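Local coordinates for protein ORF14 (Streptomyces clavuligerus, PDB 2WPW) that binds acetyl-coenzyme A in the first of its two GNAT regions and probably acts as an acyltransferase on a substrate not yet assigned, at residues T57-W62 against R75-D80; T84-Q89 against T120-V125; G250-S255 against T282-A287. All coordinates share one frame; numbering follows the deposited sequence.

Contact 1: T57-W62 against R75-D80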
loop_
_atom_site.group_PDB
_atom_site.type_symbol
_atom_site.label_atom_id
_atom_site.label_comp_id
_atom_site.label_asym_id
_atom_site.label_seq_id
_atom_site.Cartn_x
_atom_site.Cartn_y
_atom_site.Cartn_z
ATOM N N THR A 57 -11.960 -10.625 1.305
ATOM C CA THR A 57 -11.738 -9.891 0.036
ATOM C C THR A 57 -11.514 -10.875 -1.086
ATOM O O THR A 57 -10.675 -11.796 -0.958
ATOM C CB THR A 57 -10.466 -9.094 0.085
ATOM O OG1 THR A 57 -10.548 -8.209 1.180
ATOM C CG2 THR A 57 -10.330 -8.277 -1.150
ATOM N N ALA A 58 -12.285 -10.710 -2.155
ATOM C CA ALA A 58 -12.124 -11.564 -3.313
ATOM C C ALA A 58 -11.352 -10.784 -4.393
ATOM O O ALA A 58 -11.628 -9.565 -4.593
ATOM C CB ALA A 58 -13.480 -12.049 -3.832
ATOM N N LEU A 59 -10.380 -11.443 -5.044
ATOM C CA LEU A 59 -9.593 -10.797 -6.091
ATOM C C LEU A 59 -10.067 -11.200 -7.458
ATOM O O LEU A 59 -10.198 -12.369 -7.754
ATOM C CB LEU A 59 -8.102 -11.119 -5.984
ATOM C CG LEU A 59 -7.382 -10.830 -4.657
ATOM C CD1 LEU A 59 -5.890 -10.982 -4.857
ATOM C CD2 LEU A 59 -7.682 -9.477 -4.054
ATOM N N ASP A 60 -10.329 -10.238 -8.316
ATOM C CA ASP A 60 -10.720 -10.609 -9.668
ATOM C C ASP A 60 -9.677 -10.082 -10.656
ATOM O O ASP A 60 -9.742 -8.933 -11.043
ATOM C CB ASP A 60 -12.107 -10.056 -9.955
ATOM C CG ASP A 60 -12.831 -10.822 -11.049
ATOM O OD1 ASP A 60 -12.191 -11.417 -11.949
ATOM O OD2 ASP A 60 -14.071 -10.787 -11.022
ATOM N N ASP A 61 -8.717 -10.913 -11.048
ATOM C CA ASP A 61 -7.571 -10.472 -11.840
ATOM C C ASP A 61 -7.653 -10.865 -13.302
ATOM O O ASP A 61 -7.986 -12.006 -13.642
ATOM C CB ASP A 61 -6.267 -11.024 -11.258
ATOM C CG ASP A 61 -6.001 -10.517 -9.834
ATOM O OD1 ASP A 61 -6.348 -9.371 -9.527
ATOM O OD2 ASP A 61 -5.426 -11.250 -9.013
ATOM N N TRP A 62 -7.286 -9.942 -14.182
ATOM C CA TRP A 62 -7.368 -10.190 -15.618
ATOM C C TRP A 62 -6.180 -9.650 -16.388
ATOM O O TRP A 62 -5.568 -8.635 -16.044
ATOM C CB TRP A 62 -8.649 -9.558 -16.228
ATOM C CG TRP A 62 -9.880 -10.213 -15.789
ATOM C CD1 TRP A 62 -10.453 -10.110 -14.576
ATOM C CD2 TRP A 62 -10.664 -11.125 -16.533
ATOM N NE1 TRP A 62 -11.565 -10.885 -14.501
ATOM C CE2 TRP A 62 -11.732 -11.518 -15.704
ATOM C CE3 TRP A 62 -10.595 -11.627 -17.850
ATOM C CZ2 TRP A 62 -12.750 -12.396 -16.139
ATOM C CZ3 TRP A 62 -11.591 -12.501 -18.285
ATOM C CH2 TRP A 62 -12.664 -12.881 -17.416
ATOM N N ARG A 75 -6.848 -5.580 -12.281
ATOM C CA ARG A 75 -7.085 -6.326 -11.060
ATOM C C ARG A 75 -8.130 -5.583 -10.214
ATOM O O ARG A 75 -8.047 -4.362 -9.954
ATOM C CB ARG A 75 -5.797 -6.448 -10.285
ATOM C CG ARG A 75 -4.688 -7.097 -11.038
ATOM C CD ARG A 75 -3.453 -7.432 -10.071
ATOM N NE ARG A 75 -3.812 -8.467 -9.093
ATOM C CZ ARG A 75 -3.038 -8.878 -8.111
ATOM N NH1 ARG A 75 -1.853 -8.299 -7.885
ATOM N NH2 ARG A 75 -3.469 -9.861 -7.315
ATOM N N LEU A 76 -9.129 -6.304 -9.781
ATOM C CA LEU A 76 -10.111 -5.702 -8.916
ATOM C C LEU A 76 -10.072 -6.465 -7.604
ATOM O O LEU A 76 -9.864 -7.713 -7.597
ATOM C CB LEU A 76 -11.501 -5.791 -9.530
ATOM C CG LEU A 76 -11.831 -5.085 -10.863
ATOM C CD1 LEU A 76 -13.269 -5.198 -11.129
ATOM C CD2 LEU A 76 -11.504 -3.648 -10.826
ATOM N N ALA A 77 -10.232 -5.701 -6.505
ATOM C CA ALA A 77 -10.412 -6.213 -5.149
ATOM C C ALA A 77 -11.868 -5.973 -4.759
ATOM O O ALA A 77 -12.324 -4.852 -4.856
ATOM C CB ALA A 77 -9.474 -5.503 -4.147
ATOM N N LEU A 78 -12.574 -7.029 -4.332
ATOM C CA LEU A 78 -13.992 -6.951 -3.915
ATOM C C LEU A 78 -14.165 -7.221 -2.408
ATOM O O LEU A 78 -14.191 -8.402 -1.975
ATOM C CB LEU A 78 -14.799 -8.020 -4.651
ATOM C CG LEU A 78 -15.320 -7.754 -6.088
ATOM C CD1 LEU A 78 -14.599 -6.631 -6.741
ATOM C CD2 LEU A 78 -15.222 -9.038 -6.973
ATOM N N PRO A 79 -14.286 -6.161 -1.590
ATOM C CA PRO A 79 -14.413 -6.445 -0.126
ATOM C C PRO A 79 -15.760 -7.102 0.245
ATOM O O PRO A 79 -16.793 -6.713 -0.287
ATOM C CB PRO A 79 -14.233 -5.066 0.542
ATOM C CG PRO A 79 -14.085 -4.060 -0.587
ATOM C CD PRO A 79 -14.157 -4.728 -1.912
ATOM N N ASP A 80 -15.769 -8.119 1.096
ATOM C CA ASP A 80 -17.051 -8.751 1.426
ATOM C C ASP A 80 -18.020 -7.728 2.023
ATOM O O ASP A 80 -17.612 -6.811 2.774
ATOM C CB ASP A 80 -16.912 -9.927 2.423
ATOM C CG ASP A 80 -16.062 -11.092 1.886
ATOM O OD1 ASP A 80 -15.999 -11.280 0.660
ATOM O OD2 ASP A 80 -15.458 -11.822 2.700
HETATM O O HOH W 1 -7.186 -8.066 -7.421
#

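Contact 2: T84-Q89 against T120-V125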
loop_
_atom_site.group_PDB
_atom_site.type_symbol
_atom_site.label_atom_id
_atom_site.label_comp_id
_atom_site.label_asym_id
_atom_site.label_seq_id
_atom_site.Cartn_x
_atom_site.Cartn_y
_atom_site.Cartn_z
ATOM N N THR A 84 -18.726 -1.699 -3.282
ATOM C CA THR A 84 -17.802 -1.171 -4.222
ATOM C C THR A 84 -16.857 -2.252 -4.746
ATOM O O THR A 84 -16.823 -3.381 -4.240
ATOM C CB THR A 84 -16.948 -0.079 -3.581
ATOM O OG1 THR A 84 -16.331 -0.624 -2.406
ATOM C CG2 THR A 84 -17.796 1.062 -3.165
ATOM N N ALA A 85 -16.105 -1.885 -5.782
ATOM C CA ALA A 85 -15.103 -2.753 -6.369
ATOM C C ALA A 85 -13.898 -1.878 -6.496
ATOM O O ALA A 85 -13.971 -0.871 -7.137
ATOM C CB ALA A 85 -15.542 -3.262 -7.707
ATOM N N ARG A 86 -12.812 -2.229 -5.835
ATOM C CA ARG A 86 -11.677 -1.359 -5.822
ATOM C C ARG A 86 -10.761 -1.709 -6.999
ATOM O O ARG A 86 -10.394 -2.852 -7.174
ATOM C CB ARG A 86 -10.932 -1.475 -4.470
ATOM C CG ARG A 86 -9.751 -0.457 -4.268
ATOM C CD ARG A 86 -8.670 -1.000 -3.251
ATOM N NE ARG A 86 -9.395 -1.731 -2.219
ATOM C CZ ARG A 86 -8.967 -2.828 -1.639
ATOM N NH1 ARG A 86 -7.776 -3.304 -1.979
ATOM N NH2 ARG A 86 -9.735 -3.430 -0.744
ATOM N N VAL A 87 -10.365 -0.730 -7.784
ATOM C CA VAL A 87 -9.518 -1.008 -8.920
ATOM C C VAL A 87 -8.058 -1.012 -8.467
ATOM O O VAL A 87 -7.475 0.068 -8.270
ATOM C CB VAL A 87 -9.700 0.101 -10.000
ATOM C CG1 VAL A 87 -8.644 -0.070 -11.118
ATOM C CG2 VAL A 87 -11.126 0.091 -10.602
ATOM N N ASP A 88 -7.440 -2.190 -8.270
ATOM C CA ASP A 88 -6.072 -2.174 -7.765
ATOM C C ASP A 88 -5.073 -2.041 -8.919
ATOM O O ASP A 88 -3.928 -1.660 -8.721
ATOM C CB ASP A 88 -5.744 -3.443 -7.025
ATOM C CG ASP A 88 -6.194 -3.428 -5.541
ATOM O OD1 ASP A 88 -6.476 -4.544 -5.025
ATOM O OD2 ASP A 88 -6.209 -2.345 -4.868
ATOM N N GLN A 89 -5.482 -2.350 -10.137
ATOM C CA GLN A 89 -4.541 -2.146 -11.247
ATOM C C GLN A 89 -5.304 -2.029 -12.563
ATOM O O GLN A 89 -6.233 -2.843 -12.871
ATOM C CB GLN A 89 -3.456 -3.266 -11.274
ATOM C CG GLN A 89 -2.628 -3.391 -12.624
ATOM C CD GLN A 89 -1.601 -4.537 -12.614
ATOM O OE1 GLN A 89 -0.416 -4.316 -12.339
ATOM N NE2 GLN A 89 -2.060 -5.759 -12.817
ATOM N N THR A 120 -20.336 1.150 -7.348
ATOM C CA THR A 120 -19.258 2.110 -7.688
ATOM C C THR A 120 -17.882 1.409 -7.821
ATOM O O THR A 120 -17.653 0.336 -7.252
ATOM C CB THR A 120 -19.143 3.231 -6.601
ATOM O OG1 THR A 120 -19.193 2.605 -5.321
ATOM C CG2 THR A 120 -20.321 4.251 -6.651
ATOM N N LEU A 121 -16.996 2.000 -8.611
ATOM C CA LEU A 121 -15.612 1.579 -8.657
ATOM C C LEU A 121 -14.808 2.652 -7.973
ATOM O O LEU A 121 -15.087 3.824 -8.127
ATOM C CB LEU A 121 -15.111 1.435 -10.083
ATOM C CG LEU A 121 -15.593 0.185 -10.805
ATOM C CD1 LEU A 121 -17.071 0.335 -11.047
ATOM C CD2 LEU A 121 -14.836 -0.055 -12.122
ATOM N N THR A 122 -13.804 2.254 -7.205
ATOM C CA THR A 122 -12.868 3.241 -6.634
ATOM C C THR A 122 -11.421 3.010 -7.143
ATOM O O THR A 122 -11.028 1.880 -7.517
ATOM C CB THR A 122 -12.922 3.222 -5.081
ATOM O OG1 THR A 122 -12.658 1.888 -4.628
ATOM C CG2 THR A 122 -14.361 3.674 -4.574
ATOM N N ALA A 123 -10.639 4.076 -7.174
ATOM C CA ALA A 123 -9.253 3.949 -7.578
ATOM C C ALA A 123 -8.409 4.986 -6.902
ATOM O O ALA A 123 -8.887 6.014 -6.446
ATOM C CB ALA A 123 -9.149 4.084 -9.085
ATOM N N THR A 124 -7.125 4.700 -6.818
ATOM C CA THR A 124 -6.131 5.674 -6.405
ATOM C C THR A 124 -5.353 6.155 -7.621
ATOM O O THR A 124 -4.854 5.355 -8.417
ATOM C CB THR A 124 -5.175 5.035 -5.468
ATOM O OG1 THR A 124 -5.908 4.641 -4.318
ATOM C CG2 THR A 124 -4.064 6.043 -5.046
ATOM N N VAL A 125 -5.225 7.469 -7.766
ATOM C CA VAL A 125 -4.657 8.002 -9.003
ATOM C C VAL A 125 -3.523 8.918 -8.635
ATOM O O VAL A 125 -3.717 9.803 -7.807
ATOM C CB VAL A 125 -5.736 8.796 -9.806
ATOM C CG1 VAL A 125 -5.153 9.467 -11.076
ATOM C CG2 VAL A 125 -6.936 7.894 -10.136
HETATM O O HOH W 2 -6.877 1.593 -5.431
#

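Contact 3: G250-S255 against T282-A287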
loop_
_atom_site.group_PDB
_atom_site.type_symbol
_atom_site.label_atom_id
_atom_site.label_comp_id
_atom_site.label_asym_id
_atom_site.label_seq_id
_atom_site.Cartn_x
_atom_site.Cartn_y
_atom_site.Cartn_z
ATOM N N GLY A 250 2.325 1.936 22.677
ATOM C CA GLY A 250 2.428 2.406 21.287
ATOM C C GLY A 250 3.277 1.420 20.499
ATOM O O GLY A 250 3.985 0.601 21.095
ATOM N N TYR A 251 3.169 1.432 19.173
ATOM C CA TYR A 251 4.178 0.770 18.369
ATOM C C TYR A 251 4.259 1.410 16.990
ATOM O O TYR A 251 3.473 2.297 16.650
ATOM C CB TYR A 251 3.844 -0.697 18.212
ATOM C CG TYR A 251 2.614 -0.867 17.390
ATOM C CD1 TYR A 251 1.377 -0.376 17.819
ATOM C CD2 TYR A 251 2.683 -1.488 16.160
ATOM C CE1 TYR A 251 0.243 -0.528 17.018
ATOM C CE2 TYR A 251 1.570 -1.638 15.357
ATOM C CZ TYR A 251 0.363 -1.174 15.772
ATOM O OH TYR A 251 -0.716 -1.382 14.908
ATOM N N THR A 252 5.203 0.915 16.198
ATOM C CA THR A 252 5.388 1.369 14.854
ATOM C C THR A 252 5.903 0.220 13.944
ATOM O O THR A 252 6.328 -0.833 14.434
ATOM C CB THR A 252 6.385 2.484 14.837
ATOM O OG1 THR A 252 6.324 3.113 13.574
ATOM C CG2 THR A 252 7.810 1.954 15.028
ATOM N N SER A 253 5.859 0.393 12.626
ATOM C CA SER A 253 6.385 -0.669 11.800
ATOM C C SER A 253 6.992 -0.207 10.486
ATOM O O SER A 253 6.771 0.944 10.034
ATOM C CB SER A 253 5.301 -1.722 11.541
ATOM O OG SER A 253 4.353 -1.257 10.630
ATOM N N VAL A 254 7.710 -1.143 9.866
ATOM C CA VAL A 254 8.350 -0.993 8.571
ATOM C C VAL A 254 8.291 -2.355 7.887
ATOM O O VAL A 254 8.514 -3.402 8.517
ATOM C CB VAL A 254 9.819 -0.580 8.699
ATOM C CG1 VAL A 254 10.576 -0.824 7.333
ATOM C CG2 VAL A 254 9.916 0.873 9.144
ATOM N N SER A 255 7.971 -2.321 6.598
ATOM C CA SER A 255 7.697 -3.473 5.778
ATOM C C SER A 255 8.811 -3.468 4.727
ATOM O O SER A 255 9.190 -2.380 4.201
ATOM C CB SER A 255 6.327 -3.300 5.138
ATOM O OG SER A 255 5.992 -4.401 4.271
ATOM N N THR A 282 8.115 9.859 18.304
ATOM C CA THR A 282 9.402 10.008 17.691
ATOM C C THR A 282 10.383 8.896 18.156
ATOM O O THR A 282 11.178 8.386 17.370
ATOM C CB THR A 282 9.992 11.372 17.978
ATOM O OG1 THR A 282 9.193 12.366 17.321
ATOM C CG2 THR A 282 11.417 11.417 17.426
ATOM N N LEU A 283 10.320 8.535 19.433
ATOM C CA LEU A 283 11.122 7.432 19.964
ATOM C C LEU A 283 10.933 6.098 19.181
ATOM O O LEU A 283 11.930 5.461 18.753
ATOM C CB LEU A 283 10.791 7.245 21.425
ATOM C CG LEU A 283 11.517 6.107 22.129
ATOM C CD1 LEU A 283 13.012 6.326 22.006
ATOM C CD2 LEU A 283 11.044 5.976 23.603
ATOM N N LEU A 284 9.672 5.727 18.960
ATOM C CA LEU A 284 9.291 4.536 18.178
ATOM C C LEU A 284 9.849 4.522 16.734
ATOM O O LEU A 284 10.524 3.558 16.306
ATOM C CB LEU A 284 7.780 4.442 18.143
ATOM C CG LEU A 284 7.119 3.528 19.165
ATOM C CD1 LEU A 284 8.030 3.041 20.152
ATOM C CD2 LEU A 284 5.887 4.102 19.856
ATOM N N LYS A 285 9.590 5.605 16.011
ATOM C CA LYS A 285 10.107 5.796 14.676
ATOM C C LYS A 285 11.621 5.694 14.637
ATOM O O LYS A 285 12.201 4.955 13.819
ATOM C CB LYS A 285 9.672 7.169 14.145
ATOM C CG LYS A 285 8.180 7.234 13.780
ATOM C CD LYS A 285 7.722 8.624 13.407
ATOM C CE LYS A 285 6.241 8.798 13.681
ATOM N NZ LYS A 285 5.729 10.165 13.279
ATOM N N LEU A 286 12.282 6.428 15.517
ATOM C CA LEU A 286 13.738 6.428 15.464
ATOM C C LEU A 286 14.304 5.036 15.848
ATOM O O LEU A 286 15.102 4.470 15.076
ATOM C CB LEU A 286 14.346 7.583 16.284
ATOM C CG LEU A 286 14.183 8.909 15.554
ATOM C CD1 LEU A 286 14.770 10.141 16.328
ATOM C CD2 LEU A 286 14.804 8.760 14.137
ATOM N N ALA A 287 13.846 4.476 16.989
ATOM C CA ALA A 287 14.291 3.159 17.443
ATOM C C ALA A 287 14.039 2.012 16.474
ATOM O O ALA A 287 14.858 1.068 16.391
ATOM C CB ALA A 287 13.674 2.805 18.772
#

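Contact 1: T57-W62 against R75-D80
Asp61 OD1 is gripped twice on one face of the beta hairpin formed by strands 57-66 and 69-79, in the first GNAT region: Arg75 NE donates to it at 2.7 Å, and a water donates to it at 2.6 Å while also donating to Leu76 O. A second, more bent bond from Arg75 NH2 to Asp61 OD2 (2.9 Å) completes a side-on salt bridge. The two flat groups are far from coplanar, their planes 71° apart. OD1 lies in the guanidinium plane, yet both oxygens are approached from above the carboxylate plane. A bend in the arginine chain (chi3 67°) brings NE and NH2 round to Asp61, and Leu59 CD1 packs beside NH2 at 3.6 Å. NH1 reaches Ser49 OG, fixing the guanidinium from another direction. A leucine in place of Arg75 would probably leave the Asp61 carboxylate without its charged mate and Ser49 OG without this partner.

Between the strands, Ala58 and Leu78 exchange two backbone hydrogen bonds, as do Asp60 and Leu76; the shorter of each pair, Leu78 N to Ala58 O and Asp60 N to Leu76 O, both measure 2.7 Å. Ala58, Asp60, Leu76 and Leu78 share the other face, where Leu112 of helix 101-115 packs on Asp60 and Leu76. The Asp60 carboxylate serves two donors: OD2 pairs with His116 NE2, and OD1 accepts Trp62 NE1 at 2.7 Å, from above the carboxylate plane.

Contact 2: T84-Q89 against T120-V125
Ala85 is held through both its N and its O by the parallel neighbour strand: its N donates to Thr120 O at 3.1 Å, and its O accepts from Thr122 N at 3.1 Å. Thr122 O then takes Val87 N in the shortest and straightest bond of the set, 2.7 Å and 170°. Weaker CA-H...O contacts reinforce these bonds, with Leu121 CA 3.3 Å from Ala85 O and Thr84 CA similarly placed against Thr120 O.

Apolar contacts gather on the face of Ala85, Val87, Leu121 and Ala123. In Val87 a chi1 of 171° puts CG2 beside the backbone N, 4.0 Å from Leu121 CD2, while Val87 CB meets Ala123 CB at 4.1 Å. On the other face Thr122 OG1 lies 3.8 Å from Arg86 CG, beside the aliphatic start of a chain whose guanidinium leads off to a weak, long salt bridge with Asp88.

Beyond Val87 the pairing lapses and the strands, inclined at 31°, part. A water donating to Val87 O sits at this parting. Asp88 and Gln89 both face Arg75 in a classic beta bulge, and Ala123 touches the bound acetyl-CoA, an arrangement consistent with the splayed central strands that receive the cofactor in GNAT enzymes.

The pair forms the two strands of a beta-alpha-beta unit whose helix 101-115 lays Trp106, Ala109 and Ala113 against Leu121; strand 69-79 flanks 84-92 on the side away from 120-127, and strand 323-334 flanks 120-127 on its other side.

Contact 3: G250-S255 against T282-A287
Thr252 and Leu284 mark the closest backbone approach, their CA atoms 6.0 Å apart, where strand segment 250-255 faces helix segment 282-287. The two axes come within 7.8 Å and point roughly the same way, inclined at 32°. The helix keeps its own backbone bonds, such as Leu286 N to Thr282 O, and meets the strand by van der Waals contact without hydrogen bonding to it.

Leu284 carries the helix side of the contact. Its CD2 lies against the strand backbone, 3.8 Å from Gly250 C and close to Tyr251 N, while its CG rests over Tyr251 CA. The bare backbone of Gly250 matters here, because a beta carbon at that position would fall only 3.2 Å from Leu284 CD2. The CB of Tyr251 points away from the helix.

A helix packed against antiparallel strands, inclined only moderately to this one, fits the alpha/beta core of the second GNAT region: strand 247-256 lies between strands 234-242 and 263-271, and helix 280-295 follows the latter in the chain. Ala240 of the first neighbour also touches Leu284.

In Thr252 a chi1 of -167° sends OG1 to the far side from the backbone N and turns CG2 towards the helix. That methyl sits 3.4 Å from Leu284 O and 4.0 Å from Leu284 CB. The hydroxyl is hydrogen-bonded to Thr269 OG1 on strand 263-271, so the rotation of the side chain is fixed from the polar branch. At the margin, Lys285 N lies 4.2 Å from Thr252 CG2, and the lysine side chain touches Thr269 and Leu320.

In the fold
From the N terminus, contact 1 closes the hairpin of strands 57-66 and 69-79, pairing the start of the first with the end of the second. The chain then turns directly into strand 84-92, which pairs with 69-79 through Arg75 O to Asp88 N and Ala77 O to Arg86 N, joining contact 1 to contact 2. Contact 2 closes a longer loop that carries helix 101-115 and acetyl-CoA-binding residues, among them Leu90, Val92 and Arg103. Contact 3 closes a third loop, through strand 263-271, its centre about 31 Å from that of contact 1 and about 30 Å from that of contact 2. The three are in series, neither nesting nor crossing: contacts 1 and 2 lie in the first GNAT region, and contact 3 ties helix to strand in the second.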